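TRNA threonylcarbamoyladenosine dehydratase (Escherichia coli, PDB 4D79) catalyses the ATP-dependent dehydration of threonylcarbamoyladenosine at position 37 of tRNAs to its cyclic form, and can also accept sulfur from the desulfurase CsdA in vitro. Local coordinates at residues 11-16 / 95-100; 48-53 / 91-96; 60-65 / 105-110; 72-77 / 87-92. All blocks are in the same frame, centred on the assembly; numbering follows the deposited sequence.

Interaction 1: residues 11-16 / 95-100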
# COMPACT_ATOMS: atom_id res chain seq x y z
N GLN B 11 -14.87 9.61 -14.89
CA GLN B 11 -14.59 10.51 -13.76
C GLN B 11 -13.78 9.78 -12.69
O GLN B 11 -12.86 10.36 -12.10
CB GLN B 11 -15.90 11.02 -13.15
CG GLN B 11 -16.62 12.06 -14.03
CD GLN B 11 -15.72 13.18 -14.45
OE1 GLN B 11 -15.31 13.27 -15.62
NE2 GLN B 11 -15.38 14.04 -13.51
N ARG B 12 -14.14 8.53 -12.41
CA ARG B 12 -13.43 7.76 -11.39
C ARG B 12 -12.00 7.46 -11.83
O ARG B 12 -11.08 7.51 -11.01
CB ARG B 12 -14.18 6.47 -11.09
CG ARG B 12 -15.51 6.68 -10.42
CD ARG B 12 -16.16 5.36 -10.03
NE ARG B 12 -17.31 5.67 -9.20
CZ ARG B 12 -18.57 5.76 -9.62
NH1 ARG B 12 -18.92 5.42 -10.86
NH2 ARG B 12 -19.50 6.08 -8.74
N PHE B 13 -11.79 7.17 -13.13
CA PHE B 13 -10.53 6.59 -13.58
C PHE B 13 -9.83 7.43 -14.64
O PHE B 13 -8.89 6.95 -15.28
CB PHE B 13 -10.76 5.15 -14.03
CG PHE B 13 -11.32 4.30 -12.93
CD1 PHE B 13 -10.58 4.05 -11.78
CD2 PHE B 13 -12.59 3.78 -13.02
CE1 PHE B 13 -11.11 3.28 -10.75
CE2 PHE B 13 -13.12 3.02 -12.00
CZ PHE B 13 -12.39 2.80 -10.85
N GLY B 14 -10.16 8.72 -14.73
CA GLY B 14 -9.43 9.60 -15.64
C GLY B 14 -7.93 9.61 -15.37
O GLY B 14 -7.13 9.62 -16.31
N GLY B 15 -7.54 9.60 -14.10
CA GLY B 15 -6.12 9.53 -13.77
C GLY B 15 -5.45 8.24 -14.20
O GLY B 15 -4.26 8.23 -14.51
N THR B 16 -6.21 7.13 -14.25
CA THR B 16 -5.71 5.88 -14.82
C THR B 16 -5.42 6.01 -16.31
O THR B 16 -4.34 5.64 -16.79
CB THR B 16 -6.76 4.79 -14.57
OG1 THR B 16 -7.11 4.83 -13.18
CG2 THR B 16 -6.25 3.42 -14.95
N GLN B 95 -18.55 0.01 -3.67
CA GLN B 95 -18.51 1.42 -3.30
C GLN B 95 -17.43 2.18 -4.05
O GLN B 95 -17.60 3.38 -4.33
CB GLN B 95 -18.30 1.56 -1.79
CG GLN B 95 -19.57 1.32 -1.03
CD GLN B 95 -20.42 2.58 -0.99
OE1 GLN B 95 -19.93 3.69 -0.70
NE2 GLN B 95 -21.68 2.44 -1.33
N ILE B 96 -16.34 1.50 -4.39
CA ILE B 96 -15.28 2.12 -5.17
C ILE B 96 -15.74 2.34 -6.59
O ILE B 96 -15.61 3.44 -7.14
CB ILE B 96 -14.01 1.27 -5.12
CG1 ILE B 96 -13.40 1.34 -3.69
CG2 ILE B 96 -12.99 1.77 -6.16
CD1 ILE B 96 -12.22 0.41 -3.48
N ASN B 97 -16.27 1.29 -7.22
CA ASN B 97 -16.73 1.33 -8.60
C ASN B 97 -18.02 0.53 -8.69
O ASN B 97 -17.99 -0.71 -8.74
CB ASN B 97 -15.68 0.79 -9.56
CG ASN B 97 -16.18 0.86 -10.98
OD1 ASN B 97 -17.28 1.36 -11.22
ND2 ASN B 97 -15.40 0.38 -11.90
N PRO B 98 -19.18 1.20 -8.62
CA PRO B 98 -20.47 0.50 -8.70
C PRO B 98 -20.71 -0.24 -10.01
O PRO B 98 -21.64 -1.04 -10.10
CB PRO B 98 -21.49 1.64 -8.52
CG PRO B 98 -20.75 2.73 -7.87
CD PRO B 98 -19.33 2.64 -8.35
N GLU B 99 -19.90 0.00 -11.03
CA GLU B 99 -20.01 -0.67 -12.31
C GLU B 99 -19.04 -1.85 -12.45
O GLU B 99 -19.07 -2.55 -13.47
CB GLU B 99 -19.78 0.34 -13.44
CG GLU B 99 -20.88 1.38 -13.49
CD GLU B 99 -20.74 2.36 -14.64
OE1 GLU B 99 -19.83 3.19 -14.57
OE2 GLU B 99 -21.55 2.30 -15.59
N CYS B 100 -18.23 -2.11 -11.43
CA CYS B 100 -17.36 -3.28 -11.44
C CYS B 100 -18.19 -4.54 -11.20
O CYS B 100 -19.06 -4.58 -10.33
CB CYS B 100 -16.27 -3.14 -10.38
SG CYS B 100 -15.11 -4.56 -10.31
O HOH W 1 -17.98 3.73 -12.71
O HOH W 2 -16.06 6.13 -6.38
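Packing of the Arg12 guanidinium against the Pro98 ring carries much of this contact. The Arg12 chain runs extended from CG to NE (chi2 -175°, chi3 171°) and lays its flat end over Pro98, whose CD sits below the centre of the group, 3.5 Å from Arg12 CZ. Pro98 CG reaches the same end near Arg12 NH2, and the two side chains cross obliquely. A second packing contact lies alongside: the edge of the Phe13 ring meets the Asn97 amide, with Phe13 CE2 3.5 Å from Asn97 ND2 and the two planes 57° apart. The CB of Arg12 rests on one face of this ring, and Trp9 meets it edge-to-face.

The polar links run through two waters. One accepts from Arg12 NH1 at 2.7 Å and donates to both Asn97 OD1 and Glu99 OE1, so it joins the arginine to a carboxylate whose charge stands 4.4 Å away, measured from Arg12 NH1 to Glu99 OE1. The other takes the N-H of Arg12 NE and donates to Ile96 O at 2.8 Å. Glu99 OE1 is also hydrogen-bonded to Ser6 OG. An alanine in place of Arg12 would probably uncover the Pro98 ring and leave both waters with one protein partner fewer.

Asn97, the first residue to leave helix 85-96, accepts at OD1 from Glu99 N at 3.0 Å, while Cys100 N bonds to Asn97 O. Helix 7-20 thus packs on an Asx turn within a type I beta turn, the connection from helix 85-96 to strand 101-105.

Interaction 2: residues 48-53 / 91-96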
# COMPACT_ATOMS: atom_id res chain seq x y z
N ALA B 48 -6.48 -2.35 -4.96
CA ALA B 48 -5.74 -1.72 -6.05
C ALA B 48 -6.37 -2.02 -7.42
O ALA B 48 -6.40 -1.15 -8.31
CB ALA B 48 -4.30 -2.18 -6.01
N LEU B 49 -6.84 -3.25 -7.62
CA LEU B 49 -7.51 -3.59 -8.88
C LEU B 49 -8.76 -2.73 -9.09
O LEU B 49 -9.00 -2.21 -10.17
CB LEU B 49 -7.89 -5.05 -8.89
CG LEU B 49 -6.76 -6.04 -8.92
CD1 LEU B 49 -7.33 -7.43 -8.62
CD2 LEU B 49 -6.03 -6.03 -10.22
N ALA B 50 -9.58 -2.62 -8.05
CA ALA B 50 -10.78 -1.81 -8.14
C ALA B 50 -10.45 -0.35 -8.47
O ALA B 50 -11.12 0.28 -9.30
CB ALA B 50 -11.56 -1.93 -6.83
N ARG B 51 -9.40 0.19 -7.83
CA ARG B 51 -9.04 1.59 -7.99
C ARG B 51 -8.26 1.85 -9.26
O ARG B 51 -7.97 3.01 -9.56
CB ARG B 51 -8.25 2.08 -6.77
CG ARG B 51 -9.10 2.14 -5.49
CD ARG B 51 -8.50 3.06 -4.43
NE ARG B 51 -9.35 3.03 -3.25
CZ ARG B 51 -10.48 3.71 -3.12
NH1 ARG B 51 -10.90 4.52 -4.07
NH2 ARG B 51 -11.20 3.57 -2.02
N THR B 52 -7.92 0.83 -10.02
CA THR B 52 -7.28 1.01 -11.32
C THR B 52 -8.22 0.63 -12.47
O THR B 52 -7.76 0.40 -13.59
CB THR B 52 -5.96 0.24 -11.36
OG1 THR B 52 -5.24 0.42 -10.12
CG2 THR B 52 -5.08 0.73 -12.46
N GLY B 53 -9.53 0.60 -12.22
CA GLY B 53 -10.47 0.44 -13.30
C GLY B 53 -10.59 -0.96 -13.85
O GLY B 53 -11.02 -1.11 -14.98
N GLU B 91 -18.30 -5.76 -1.10
CA GLU B 91 -19.14 -4.59 -0.88
C GLU B 91 -18.32 -3.31 -0.96
O GLU B 91 -18.81 -2.27 -1.44
CB GLU B 91 -19.83 -4.67 0.48
CG GLU B 91 -20.83 -3.55 0.65
CD GLU B 91 -21.89 -3.56 -0.44
OE1 GLU B 91 -22.21 -4.65 -0.96
OE2 GLU B 91 -22.37 -2.46 -0.81
N ARG B 92 -17.09 -3.34 -0.46
CA ARG B 92 -16.21 -2.20 -0.60
C ARG B 92 -15.91 -1.89 -2.06
O ARG B 92 -15.92 -0.72 -2.47
CB ARG B 92 -14.93 -2.45 0.17
CG ARG B 92 -14.03 -1.25 0.19
CD ARG B 92 -12.82 -1.46 1.10
NE ARG B 92 -11.84 -0.45 0.79
CZ ARG B 92 -11.87 0.79 1.27
NH1 ARG B 92 -12.83 1.15 2.13
NH2 ARG B 92 -10.96 1.66 0.87
N ILE B 93 -15.63 -2.93 -2.86
CA ILE B 93 -15.33 -2.71 -4.27
C ILE B 93 -16.51 -2.07 -4.98
O ILE B 93 -16.34 -1.19 -5.84
CB ILE B 93 -14.89 -4.03 -4.94
CG1 ILE B 93 -13.50 -4.40 -4.41
CG2 ILE B 93 -14.90 -3.88 -6.46
CD1 ILE B 93 -13.05 -5.77 -4.79
N ARG B 94 -17.74 -2.46 -4.60
CA ARG B 94 -18.95 -1.88 -5.19
C ARG B 94 -19.11 -0.41 -4.82
O ARG B 94 -19.77 0.35 -5.55
CB ARG B 94 -20.18 -2.68 -4.75
CG ARG B 94 -20.17 -4.13 -5.28
CD ARG B 94 -21.41 -4.93 -4.95
NE ARG B 94 -21.20 -6.35 -5.26
CZ ARG B 94 -21.17 -7.35 -4.38
NH1 ARG B 94 -21.36 -7.10 -3.09
NH2 ARG B 94 -20.96 -8.60 -4.79
N GLN B 95 -18.55 0.01 -3.67
CA GLN B 95 -18.51 1.42 -3.30
C GLN B 95 -17.43 2.18 -4.05
O GLN B 95 -17.60 3.38 -4.33
CB GLN B 95 -18.30 1.56 -1.79
CG GLN B 95 -19.57 1.32 -1.03
CD GLN B 95 -20.42 2.58 -0.99
OE1 GLN B 95 -19.93 3.69 -0.70
NE2 GLN B 95 -21.68 2.44 -1.33
N ILE B 96 -16.34 1.50 -4.39
CA ILE B 96 -15.28 2.12 -5.17
C ILE B 96 -15.74 2.34 -6.59
O ILE B 96 -15.61 3.44 -7.14
CB ILE B 96 -14.01 1.27 -5.12
CG1 ILE B 96 -13.40 1.34 -3.69
CG2 ILE B 96 -12.99 1.77 -6.16
CD1 ILE B 96 -12.22 0.41 -3.48
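Arg51 sets its CG anti to the carbonyl carbon (chi1 -68°) and then runs extended to NE, which carries the guanidinium toward helix 85-96 although its CB does not point there. Arg92 starts the other way, with CG anti to the backbone N (chi1 -174°), and its equally extended chain brings NH2 to 3.5 Å from Arg51 NH2. The two are both donors and make no hydrogen bond; their planes stand 66° apart, with Arg92 NH2 at the edge of the Arg51 group. Glu47 OE2, in salt bridges with Arg51 NE and Arg92 NH2, would offset the like charges.

Ile96 crosses Arg51 at about a right angle and lays its CG1-CD1 arm over one face of the guanidinium, with Ile96 CG1 3.5 Å from Arg51 NH2. Deeper in, the helices come together at a small residue: Ala50 CB points at the other helix and fits between Ile93 CG2, at 3.9 Å, and Ile96 CG2, at 4.0 Å. This lets the backbones approach to 6.0 Å between Ala50 CA and Ile93 CA.

Helices 42-51 and 85-96 are neighbours in the Rossmann-like fold of the ThiF family, and Ala50 and Ile93 also touch strand 56-60 at Ile57 and Leu59. Helix 42-51 closes with a Schellman motif in which Gly53, at positive phi, is the C-prime residue.

A leucine at Arg51, lacking the bonds to Glu47 and those that NH1 gives to Thr70 O and Ala76 O of the second subunit, would probably loosen the subunit contact.

Interaction 3: residues 60-65 / 105-110. With ATP (adenosine-5'-triphosphate), chain K.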
# COMPACT_ATOMS: atom_id res chain seq x y z
N ILE B 60 -11.71 -15.02 -3.93
CA ILE B 60 -11.86 -16.38 -3.41
C ILE B 60 -11.24 -16.46 -2.02
O ILE B 60 -10.02 -16.35 -1.86
CB ILE B 60 -11.23 -17.44 -4.34
CG1 ILE B 60 -11.72 -17.22 -5.76
CG2 ILE B 60 -11.61 -18.85 -3.81
CD1 ILE B 60 -11.37 -18.35 -6.74
N ASP B 61 -12.09 -16.70 -1.02
CA ASP B 61 -11.70 -16.87 0.37
C ASP B 61 -12.93 -17.36 1.12
O ASP B 61 -14.04 -16.94 0.81
CB ASP B 61 -11.20 -15.55 0.98
CG ASP B 61 -10.23 -15.73 2.14
OD1 ASP B 61 -10.41 -16.66 2.96
OD2 ASP B 61 -9.29 -14.92 2.23
N MET B 62 -12.75 -18.22 2.14
CA MET B 62 -13.89 -18.51 3.00
C MET B 62 -13.66 -18.10 4.44
O MET B 62 -14.47 -18.44 5.32
CB MET B 62 -14.32 -19.99 2.90
CG MET B 62 -13.41 -21.03 3.45
SD MET B 62 -14.05 -22.71 3.16
CE MET B 62 -15.79 -22.52 3.54
N ASP B 63 -12.61 -17.32 4.72
CA ASP B 63 -12.35 -16.96 6.10
C ASP B 63 -13.15 -15.71 6.49
O ASP B 63 -13.65 -14.97 5.64
CB ASP B 63 -10.85 -16.72 6.33
CG ASP B 63 -10.46 -16.78 7.80
OD1 ASP B 63 -11.27 -17.27 8.63
OD2 ASP B 63 -9.34 -16.33 8.13
N ASP B 64 -13.27 -15.52 7.80
CA ASP B 64 -13.99 -14.40 8.40
C ASP B 64 -13.00 -13.34 8.89
O ASP B 64 -11.86 -13.65 9.23
CB ASP B 64 -14.84 -14.88 9.58
CG ASP B 64 -15.93 -15.85 9.16
OD1 ASP B 64 -16.38 -15.82 8.00
OD2 ASP B 64 -16.36 -16.65 10.03
N VAL B 65 -13.48 -12.09 8.98
CA VAL B 65 -12.70 -11.00 9.53
C VAL B 65 -12.49 -11.21 11.02
O VAL B 65 -13.45 -11.41 11.77
CB VAL B 65 -13.37 -9.64 9.24
CG1 VAL B 65 -12.59 -8.50 9.85
CG2 VAL B 65 -13.52 -9.40 7.73
N VAL B 105 -16.42 -16.07 -4.42
CA VAL B 105 -16.34 -17.52 -4.23
C VAL B 105 -16.03 -17.77 -2.76
O VAL B 105 -14.90 -17.55 -2.29
CB VAL B 105 -15.27 -18.14 -5.13
CG1 VAL B 105 -15.17 -19.67 -4.90
CG2 VAL B 105 -15.59 -17.84 -6.57
N ASP B 106 -17.04 -18.22 -2.02
CA ASP B 106 -16.91 -18.43 -0.58
C ASP B 106 -16.39 -19.85 -0.35
O ASP B 106 -17.12 -20.76 0.04
CB ASP B 106 -18.25 -18.19 0.10
CG ASP B 106 -18.17 -18.33 1.61
OD1 ASP B 106 -17.05 -18.29 2.15
OD2 ASP B 106 -19.23 -18.51 2.24
N ASP B 107 -15.09 -20.04 -0.58
CA ASP B 107 -14.48 -21.36 -0.60
C ASP B 107 -12.97 -21.19 -0.56
O ASP B 107 -12.45 -20.08 -0.75
CB ASP B 107 -14.91 -22.15 -1.84
CG ASP B 107 -14.79 -23.67 -1.68
OD1 ASP B 107 -14.36 -24.17 -0.62
OD2 ASP B 107 -15.14 -24.38 -2.64
N PHE B 108 -12.28 -22.30 -0.33
CA PHE B 108 -10.84 -22.41 -0.47
C PHE B 108 -10.50 -23.24 -1.71
O PHE B 108 -11.22 -24.18 -2.05
CB PHE B 108 -10.21 -23.11 0.75
CG PHE B 108 -10.30 -22.34 2.04
CD1 PHE B 108 -9.91 -21.00 2.12
CD2 PHE B 108 -10.74 -22.98 3.20
CE1 PHE B 108 -9.99 -20.32 3.33
CE2 PHE B 108 -10.81 -22.30 4.40
CZ PHE B 108 -10.44 -20.97 4.47
N VAL B 109 -9.40 -22.90 -2.36
CA VAL B 109 -8.94 -23.66 -3.51
C VAL B 109 -8.34 -24.98 -3.05
O VAL B 109 -7.66 -25.05 -2.02
CB VAL B 109 -7.93 -22.84 -4.33
CG1 VAL B 109 -7.18 -23.71 -5.33
CG2 VAL B 109 -8.66 -21.71 -5.05
N THR B 110 -8.67 -26.05 -3.76
CA THR B 110 -8.10 -27.38 -3.49
C THR B 110 -7.68 -28.01 -4.81
O THR B 110 -8.09 -27.54 -5.88
CB THR B 110 -9.10 -28.29 -2.78
OG1 THR B 110 -10.08 -28.71 -3.72
CG2 THR B 110 -9.75 -27.60 -1.60
PG ATP K . -4.86 -15.66 10.55
O1G ATP K . -4.30 -15.24 11.89
O2G ATP K . -6.37 -15.57 10.45
O3G ATP K . -4.24 -16.91 9.99
PB ATP K . -4.58 -14.49 7.98
O1B ATP K . -4.29 -15.87 7.42
O2B ATP K . -5.86 -13.74 7.63
O3B ATP K . -4.36 -14.49 9.57
PA ATP K . -2.75 -13.46 6.10
O1A ATP K . -1.70 -14.56 6.04
O2A ATP K . -2.33 -12.03 5.92
O3A ATP K . -3.37 -13.52 7.57
O5' ATP K . -3.99 -13.79 5.10
C5' ATP K . -4.06 -14.94 4.24
C4' ATP K . -5.40 -15.16 3.52
O4' ATP K . -5.33 -16.20 2.50
C3' ATP K . -6.50 -15.59 4.48
O3' ATP K . -7.64 -14.71 4.42
C2' ATP K . -6.88 -16.98 4.01
O2' ATP K . -8.25 -17.28 4.26
C1' ATP K . -6.56 -16.98 2.53
N9 ATP K . -6.54 -18.37 1.98
C8 ATP K . -5.81 -19.37 2.55
N7 ATP K . -5.96 -20.55 1.89
C5 ATP K . -6.80 -20.32 0.88
C6 ATP K . -7.35 -21.16 -0.19
N6 ATP K . -7.01 -22.45 -0.24
N1 ATP K . -8.19 -20.62 -1.08
C2 ATP K . -8.55 -19.32 -1.00
N3 ATP K . -8.09 -18.49 -0.04
C4 ATP K . -7.20 -18.90 0.93
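The Phe108 ring has the Met62 side chain over one face, CG above its centre, and the adenine of ATP beside it, with C2 at the ring's edge and Phe108 CD1 3.4 Å from ATP C5. Met62 crosses the ring at about a right angle; its chi1 of 68° and extended chi2 bring SD to 3.8 Å from the centroid of Phe108 in an oblique Met-aromatic contact, and the bend at chi3 turns only CE.

The adenine is read by backbone: Val109 N donates to ATP N1 at 2.9 Å in a nearly straight bond (164°), and ATP N6 returns a bond to Val109 O at 3.2 Å. Asp61 takes the ribose with both carboxylate oxygens, OD1 accepting from ATP O2' at 2.6 Å and OD2 from ATP O3' at 2.8 Å. This acidic residue after the second strand is the classic ribose-binding position of Rossmann-type folds. Its OD1 also closes an Asx turn with Asp63 N, and Ile38 N bonds to OD2; these donors would probably keep the carboxylate ionised.

Between the backbones, Asp61 N bonds to Val105 O at 3.2 Å, nearly along the C=O axis, where Ile60 and Val105 pair in parallel and their side chains lie side by side. The contact sits at the C-terminal ends of strands 56-60 and 101-105, with Ile60 also on strand 32-36, Val105 against helix 114-118, and Asp61 touching Lys85 at the start of helix 85-96.

Interaction 4: residues 72-77 / 87-92. With ATP (adenosine-5'-triphosphate), chain K.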
# COMPACT_ATOMS: atom_id res chain seq x y z
N ARG B 72 -3.05 -5.47 9.41
CA ARG B 72 -2.56 -5.65 8.04
C ARG B 72 -3.60 -5.89 6.95
O ARG B 72 -3.19 -6.17 5.83
CB ARG B 72 -1.57 -6.83 8.02
CG ARG B 72 -2.29 -8.15 8.27
CD ARG B 72 -1.36 -9.19 8.84
NE ARG B 72 -1.94 -10.53 8.90
CZ ARG B 72 -2.68 -10.99 9.89
NH1 ARG B 72 -2.99 -10.24 10.93
NH2 ARG B 72 -3.13 -12.23 9.83
N GLN B 73 -4.91 -5.78 7.19
CA GLN B 73 -5.94 -6.11 6.21
C GLN B 73 -6.95 -4.97 6.09
O GLN B 73 -7.47 -4.46 7.09
CB GLN B 73 -6.64 -7.44 6.57
CG GLN B 73 -5.60 -8.54 6.78
CD GLN B 73 -6.16 -9.94 6.97
OE1 GLN B 73 -7.30 -10.24 6.63
NE2 GLN B 73 -5.34 -10.82 7.47
N ILE B 74 -7.21 -4.54 4.85
CA ILE B 74 -7.94 -3.30 4.67
C ILE B 74 -9.39 -3.40 5.13
O ILE B 74 -10.01 -2.37 5.44
CB ILE B 74 -7.85 -2.89 3.19
CG1 ILE B 74 -8.31 -1.43 2.99
CG2 ILE B 74 -8.64 -3.84 2.34
CD1 ILE B 74 -8.10 -0.89 1.63
N HIS B 75 -9.95 -4.59 5.18
CA HIS B 75 -11.34 -4.82 5.59
C HIS B 75 -11.50 -5.02 7.09
O HIS B 75 -12.64 -5.18 7.55
CB HIS B 75 -11.92 -6.03 4.86
CG HIS B 75 -11.04 -7.24 4.96
ND1 HIS B 75 -10.70 -7.83 6.17
CD2 HIS B 75 -10.38 -7.92 4.00
CE1 HIS B 75 -9.87 -8.83 5.93
NE2 HIS B 75 -9.66 -8.90 4.62
N ALA B 76 -10.41 -5.01 7.84
CA ALA B 76 -10.45 -5.32 9.27
C ALA B 76 -10.80 -4.03 10.01
O ALA B 76 -9.97 -3.16 10.24
CB ALA B 76 -9.12 -5.93 9.73
N LEU B 77 -12.10 -3.89 10.28
CA LEU B 77 -12.67 -2.75 10.98
C LEU B 77 -13.57 -3.31 12.06
O LEU B 77 -14.11 -4.41 11.93
CB LEU B 77 -13.53 -1.85 10.05
CG LEU B 77 -12.89 -1.28 8.79
CD1 LEU B 77 -13.93 -0.52 7.92
CD2 LEU B 77 -11.74 -0.37 9.17
N GLU B 87 -16.88 -11.25 1.17
CA GLU B 87 -18.11 -10.48 1.01
C GLU B 87 -17.91 -9.03 1.46
O GLU B 87 -18.45 -8.11 0.84
CB GLU B 87 -19.23 -11.13 1.82
CG GLU B 87 -20.59 -10.61 1.46
CD GLU B 87 -20.91 -10.87 0.00
OE1 GLU B 87 -20.70 -12.02 -0.44
OE2 GLU B 87 -21.33 -9.92 -0.70
N VAL B 88 -17.19 -8.80 2.58
CA VAL B 88 -16.89 -7.45 3.03
C VAL B 88 -16.10 -6.69 1.96
O VAL B 88 -16.39 -5.52 1.65
CB VAL B 88 -16.11 -7.51 4.36
CG1 VAL B 88 -15.55 -6.12 4.74
CG2 VAL B 88 -16.98 -8.03 5.46
N MET B 89 -15.08 -7.34 1.41
CA MET B 89 -14.27 -6.72 0.38
C MET B 89 -15.07 -6.49 -0.90
O MET B 89 -14.88 -5.46 -1.57
CB MET B 89 -13.04 -7.59 0.12
CG MET B 89 -11.93 -6.87 -0.59
SD MET B 89 -11.26 -5.52 0.39
CE MET B 89 -10.88 -4.34 -0.88
N ALA B 90 -15.98 -7.39 -1.24
CA ALA B 90 -16.81 -7.17 -2.43
C ALA B 90 -17.70 -5.94 -2.28
O ALA B 90 -17.87 -5.17 -3.22
CB ALA B 90 -17.67 -8.39 -2.72
N GLU B 91 -18.30 -5.76 -1.10
CA GLU B 91 -19.14 -4.59 -0.88
C GLU B 91 -18.32 -3.31 -0.96
O GLU B 91 -18.81 -2.27 -1.44
CB GLU B 91 -19.83 -4.67 0.48
CG GLU B 91 -20.83 -3.55 0.65
CD GLU B 91 -21.89 -3.56 -0.44
OE1 GLU B 91 -22.21 -4.65 -0.96
OE2 GLU B 91 -22.37 -2.46 -0.81
N ARG B 92 -17.09 -3.34 -0.46
CA ARG B 92 -16.21 -2.20 -0.60
C ARG B 92 -15.91 -1.89 -2.06
O ARG B 92 -15.92 -0.72 -2.47
CB ARG B 92 -14.93 -2.45 0.17
CG ARG B 92 -14.03 -1.25 0.19
CD ARG B 92 -12.82 -1.46 1.10
NE ARG B 92 -11.84 -0.45 0.79
CZ ARG B 92 -11.87 0.79 1.27
NH1 ARG B 92 -12.83 1.15 2.13
NH2 ARG B 92 -10.96 1.66 0.87
PG ATP K . -4.86 -15.66 10.55
O1G ATP K . -4.30 -15.24 11.89
O2G ATP K . -6.37 -15.57 10.45
O3G ATP K . -4.24 -16.91 9.99
PB ATP K . -4.58 -14.49 7.98
O1B ATP K . -4.29 -15.87 7.42
O2B ATP K . -5.86 -13.74 7.63
O3B ATP K . -4.36 -14.49 9.57
PA ATP K . -2.75 -13.46 6.10
O1A ATP K . -1.70 -14.56 6.04
O2A ATP K . -2.33 -12.03 5.92
O3A ATP K . -3.37 -13.52 7.57
O5' ATP K . -3.99 -13.79 5.10
C5' ATP K . -4.06 -14.94 4.24
C4' ATP K . -5.40 -15.16 3.52
O4' ATP K . -5.33 -16.20 2.50
C3' ATP K . -6.50 -15.59 4.48
O3' ATP K . -7.64 -14.71 4.42
C2' ATP K . -6.88 -16.98 4.01
O2' ATP K . -8.25 -17.28 4.26
C1' ATP K . -6.56 -16.98 2.53
N9 ATP K . -6.54 -18.37 1.98
C8 ATP K . -5.81 -19.37 2.55
N7 ATP K . -5.96 -20.55 1.89
C5 ATP K . -6.80 -20.32 0.88
C6 ATP K . -7.35 -21.16 -0.19
N6 ATP K . -7.01 -22.45 -0.24
N1 ATP K . -8.19 -20.62 -1.08
C2 ATP K . -8.55 -19.32 -1.00
N3 ATP K . -8.09 -18.49 -0.04
C4 ATP K . -7.20 -18.90 0.93
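From its CB, which points at helix 85-96, Ile74 divides into two branches. CG2 lies in the crowded position between the backbone N and the carbonyl carbon and meets Met89 SD at 3.7 Å, with Met89 CE a little farther off. CG1, anti to the backbone N (chi1 -166°), lies over one face of the Arg92 guanidinium, whose NH2 forms a salt bridge with Glu47, and carries CD1 on to 3.9 Å from Arg92 NE. The bend of Met89 at chi2 (64°) sets its sulfur there, chi3 only directing CE, and the chain crosses Ile74 at about a right angle.

His75 adds a second contact, its CB 3.6 Å from Val88 CG1, while Met89 SD lies at the edge of its imidazole. His75 NE2 is hydrogen-bonded to Ile38 O.

The same loop binds the ATP phosphates. Gln73 NE2 donates to ATP O2B at 3.0 Å, nearly straight, and Arg72 NH2 donates to ATP O3A at 2.6 Å. A type I beta turn from Gln73 to Ala76 thus turns the chain from nucleotide to helix.

The turn packs between helix 85-96 and helix 42-51, where Trp44 and Glu47 touch Ile74, and Ile74 meets Ile74 of the second subunit.

Interactions 1, 2 and 4 follow helix 85-96 from its C-terminal end back toward the nucleotide. The centres of interactions 1 and 2 lie 7 Å apart, and the two contacts share Gln95 and Ile96; Phe13 joins them directly, its CZ 3.2 Å from Ala50 O. Interaction 4 is centred 11 Å from interaction 2 and shares Glu91 and Arg92 with it. Interaction 3, centred 13 Å from interaction 4, touches it where Val65 CG2 lies 3.6 Å from His75 ND1. Both touch ATP, interaction 3 at the adenine and ribose, interaction 4 at the phosphates, whereas the side chain of Ile93 in interaction 2 is about 14 Å from ATP. Interactions 1, 2 and 4 all touch the second subunit.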